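Local atomic coordinates of Sel1 repeat family protein (Pseudomonas aeruginosa, PDB entry 6LCH), a protein that probably serves as an immunity protein that protects Pseudomonas aeruginosa from its own type VI secretion effector PldB. Residues V11-P19 / I92-F100. Sequence-based numbering, arbitrary orientation.
Sequences VNEKDHLPP and IDLDVPQGF
His16 meets Pro97 and Asp95 through its backbone oxygen, while its imidazole turns back over its own loop: Asn12 O lies over one face, 3.9 Å above the ring plane and displaced toward the rim, and Val11 CG2 sits in plane at the edge. Within 92-100, the Phe100 ring carries Ile92 CG1 off-centre on one face and has Asp95 OD2 and Pro97 CA at its edge. Pro97 occupies the middle of the interface. Its CD is approached by His16 O at 3.6 Å and by Leu17 CD2 at 3.7 Å, whereas its CG packs against Glu13 CG, also at 3.7 Å. With CG anti to the backbone N (chi1 -162°), the Glu13 methylene crosses the proline ring at a slant; the chain, extended beyond CG, carries OE2 on past Pro97 CB toward Asn132. Pro97 follows a Schellman motif that ends helix 81-93, with Asp95 as the C-prime residue at positive phi (59°) and Asp95 N bonded to Ile92 O. The tight turn into helix 97-107 is consistent with the short connections between successive helices in Sel1 and other TPR-like solenoids. Residues 13-18 of the N-terminal arm, which the Cys10–Cys159 disulfide links to helix 150-162, pack over this turn. Farther along the arm, Pro18 CD meets Val96 CG2 at 3.7 Å, the two side chains nearly perpendicular, and Trp59 of helix 59-70 touches both Leu17 and Val96. No direct hydrogen bond joins the segments; the polar link is indirect. A water donates to Gln98 OE1 at 2.8 Å and, weakly, to Glu13 OE1 at 3.3 Å. Asn132 ND2 bonds to both Glu13 OE2 and Gln98 OE1, and Asp102 accepts from Gln98 NE2, fixing the way round of the buried amide.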
loop_
_atom_site.group_PDB
_atom_site.type_symbol
_atom_site.label_atom_id
_atom_site.label_comp_id
_atom_site.label_asym_id
_atom_site.label_seq_id
_atom_site.Cartn_x
_atom_site.Cartn_y
_atom_site.Cartn_z
ATOM N N VAL A 11 10.441 -2.338 -12.610
ATOM C CA VAL A 11 9.503 -2.237 -13.719
ATOM C C VAL A 11 8.162 -1.738 -13.198
ATOM O O VAL A 11 7.776 -1.998 -12.054
ATOM C CB VAL A 11 9.336 -3.585 -14.459
ATOM C CG1 VAL A 11 10.672 -4.046 -15.029
ATOM C CG2 VAL A 11 8.757 -4.643 -13.536
ATOM N N ASN A 12 7.455 -1.005 -14.048
ATOM C CA ASN A 12 6.146 -0.489 -13.674
ATOM C C ASN A 12 5.122 -1.617 -13.691
ATOM O O ASN A 12 4.984 -2.328 -14.693
ATOM C CB ASN A 12 5.730 0.632 -14.619
ATOM C CG ASN A 12 4.860 1.665 -13.942
ATOM O OD1 ASN A 12 3.754 1.362 -13.500
ATOM N ND2 ASN A 12 5.362 2.891 -13.843
ATOM N N GLU A 13 4.404 -1.783 -12.580
ATOM C CA GLU A 13 3.340 -2.780 -12.532
ATOM C C GLU A 13 2.263 -2.498 -13.570
ATOM O O GLU A 13 1.551 -3.416 -13.987
ATOM C CB GLU A 13 2.726 -2.830 -11.134
ATOM C CG GLU A 13 1.925 -4.089 -10.859
ATOM C CD GLU A 13 1.057 -3.969 -9.627
ATOM O OE1 GLU A 13 0.339 -2.959 -9.502
ATOM O OE2 GLU A 13 1.091 -4.887 -8.784
ATOM N N LYS A 14 2.129 -1.238 -13.998
ATOM C CA LYS A 14 1.207 -0.831 -15.061
ATOM C C LYS A 14 1.680 -1.252 -16.461
ATOM O O LYS A 14 1.080 -0.826 -17.456
ATOM C CB LYS A 14 0.991 0.682 -15.018
ATOM C CG LYS A 14 0.247 1.163 -13.784
ATOM C CD LYS A 14 0.617 2.598 -13.444
ATOM C CE LYS A 14 1.222 2.707 -12.052
ATOM N NZ LYS A 14 1.989 3.973 -11.881
ATOM N N ASP A 15 2.708 -2.098 -16.547
ATOM C CA ASP A 15 3.195 -2.628 -17.814
ATOM C C ASP A 15 2.756 -4.062 -18.084
ATOM O O ASP A 15 2.707 -4.465 -19.250
ATOM C CB ASP A 15 4.728 -2.574 -17.866
ATOM C CG ASP A 15 5.260 -1.167 -18.034
ATOM O OD1 ASP A 15 4.464 -0.210 -17.946
ATOM O OD2 ASP A 15 6.481 -1.021 -18.260
ATOM N N HIS A 16 2.448 -4.839 -17.042
ATOM C CA HIS A 16 2.073 -6.239 -17.210
ATOM C C HIS A 16 0.672 -6.504 -16.666
ATOM O O HIS A 16 0.465 -7.454 -15.900
ATOM C CB HIS A 16 3.081 -7.153 -16.511
ATOM C CG HIS A 16 4.450 -6.562 -16.380
ATOM N ND1 HIS A 16 5.161 -6.081 -17.459
ATOM C CD2 HIS A 16 5.240 -6.376 -15.295
ATOM C CE1 HIS A 16 6.332 -5.627 -17.044
ATOM N NE2 HIS A 16 6.404 -5.795 -15.735
ATOM N N LEU A 17 -0.295 -5.653 -17.034
ATOM C CA LEU A 17 -1.680 -5.822 -16.619
ATOM C C LEU A 17 -2.561 -6.115 -17.829
ATOM O O LEU A 17 -2.320 -5.593 -18.922
ATOM C CB LEU A 17 -2.224 -4.577 -15.905
ATOM C CG LEU A 17 -1.762 -4.292 -14.470
ATOM C CD1 LEU A 17 -2.387 -3.008 -13.929
ATOM C CD2 LEU A 17 -2.026 -5.470 -13.545
ATOM N N PRO A 18 -3.589 -6.942 -17.665
ATOM C CA PRO A 18 -4.504 -7.222 -18.772
ATOM C C PRO A 18 -5.404 -6.030 -19.038
ATOM O O PRO A 18 -5.484 -5.114 -18.207
ATOM C CB PRO A 18 -5.303 -8.431 -18.261
ATOM C CG PRO A 18 -5.299 -8.266 -16.782
ATOM C CD PRO A 18 -3.967 -7.662 -16.436
ATOM N N PRO A 19 -6.087 -5.988 -20.185
ATOM C CA PRO A 19 -6.955 -4.840 -20.474
ATOM C C PRO A 19 -8.106 -4.745 -19.481
ATOM O O PRO A 19 -8.660 -5.755 -19.044
ATOM C CB PRO A 19 -7.456 -5.121 -21.897
ATOM C CG PRO A 19 -7.278 -6.596 -22.082
ATOM C CD PRO A 19 -6.043 -6.940 -21.308
ATOM N N ILE A 92 -3.567 -14.984 -11.240
ATOM C CA ILE A 92 -2.304 -15.522 -11.734
ATOM C C ILE A 92 -2.453 -15.992 -13.178
ATOM O O ILE A 92 -1.549 -15.807 -14.004
ATOM C CB ILE A 92 -1.828 -16.650 -10.799
ATOM C CG1 ILE A 92 -1.308 -16.064 -9.486
ATOM C CG2 ILE A 92 -0.779 -17.505 -11.473
ATOM C CD1 ILE A 92 -0.837 -17.107 -8.486
ATOM N N ASP A 93 -3.607 -16.585 -13.512
ATOM C CA ASP A 93 -3.852 -17.028 -14.884
ATOM C C ASP A 93 -3.703 -15.886 -15.877
ATOM O O ASP A 93 -3.258 -16.102 -17.011
ATOM C CB ASP A 93 -5.247 -17.635 -15.003
ATOM C CG ASP A 93 -5.331 -19.021 -14.415
ATOM O OD1 ASP A 93 -4.277 -19.583 -14.055
ATOM O OD2 ASP A 93 -6.457 -19.551 -14.314
ATOM N N LEU A 94 -4.077 -14.673 -15.476
ATOM C CA LEU A 94 -3.894 -13.481 -16.286
ATOM C C LEU A 94 -2.532 -12.834 -16.078
ATOM O O LEU A 94 -2.289 -11.749 -16.614
ATOM C CB LEU A 94 -4.997 -12.466 -15.981
ATOM C CG LEU A 94 -6.439 -12.882 -16.282
ATOM C CD1 LEU A 94 -7.411 -11.887 -15.671
ATOM C CD2 LEU A 94 -6.663 -13.011 -17.788
ATOM N N ASP A 95 -1.650 -13.471 -15.304
ATOM C CA ASP A 95 -0.323 -12.934 -14.996
ATOM C C ASP A 95 -0.402 -11.571 -14.309
ATOM O O ASP A 95 0.447 -10.700 -14.520
ATOM C CB ASP A 95 0.552 -12.860 -16.249
ATOM C CG ASP A 95 2.014 -13.120 -15.946
ATOM O OD1 ASP A 95 2.884 -12.481 -16.574
ATOM O OD2 ASP A 95 2.288 -13.957 -15.062
ATOM N N VAL A 96 -1.418 -11.387 -13.472
ATOM C CA VAL A 96 -1.583 -10.139 -12.731
ATOM C C VAL A 96 -0.589 -10.136 -11.572
ATOM O O VAL A 96 -0.600 -11.063 -10.751
ATOM C CB VAL A 96 -3.027 -9.963 -12.233
ATOM C CG1 VAL A 96 -3.127 -8.728 -11.361
ATOM C CG2 VAL A 96 -3.984 -9.854 -13.410
ATOM N N PRO A 97 0.292 -9.138 -11.478
ATOM C CA PRO A 97 1.328 -9.177 -10.429
ATOM C C PRO A 97 0.763 -9.228 -9.019
ATOM O O PRO A 97 1.323 -9.922 -8.162
ATOM C CB PRO A 97 2.128 -7.892 -10.681
ATOM C CG PRO A 97 1.858 -7.545 -12.115
ATOM C CD PRO A 97 0.457 -7.992 -12.386
ATOM N N GLN A 98 -0.341 -8.524 -8.758
ATOM C CA GLN A 98 -0.966 -8.599 -7.440
ATOM C C GLN A 98 -1.463 -10.009 -7.133
ATOM O O GLN A 98 -1.537 -10.399 -5.963
ATOM C CB GLN A 98 -2.117 -7.591 -7.346
ATOM C CG GLN A 98 -2.706 -7.429 -5.940
ATOM C CD GLN A 98 -1.755 -6.741 -4.977
ATOM O OE1 GLN A 98 -1.015 -5.828 -5.355
ATOM N NE2 GLN A 98 -1.773 -7.175 -3.720
ATOM N N GLY A 99 -1.791 -10.791 -8.165
ATOM C CA GLY A 99 -2.255 -12.151 -7.932
ATOM C C GLY A 99 -1.210 -13.031 -7.273
ATOM O O GLY A 99 -1.536 -13.884 -6.443
ATOM N N PHE A 100 0.063 -12.830 -7.623
ATOM C CA PHE A 100 1.137 -13.594 -6.992
ATOM C C PHE A 100 1.323 -13.186 -5.536
ATOM O O PHE A 100 1.486 -14.040 -4.655
ATOM C CB PHE A 100 2.436 -13.403 -7.773
ATOM C CG PHE A 100 2.380 -13.928 -9.180
ATOM C CD1 PHE A 100 2.558 -15.275 -9.437
ATOM C CD2 PHE A 100 2.142 -13.072 -10.244
ATOM C CE1 PHE A 100 2.507 -15.766 -10.735
ATOM C CE2 PHE A 100 2.093 -13.557 -11.546
ATOM C CZ PHE A 100 2.277 -14.905 -11.787
HETATM O O HOH W 1 -1.592 -3.565 -6.890
#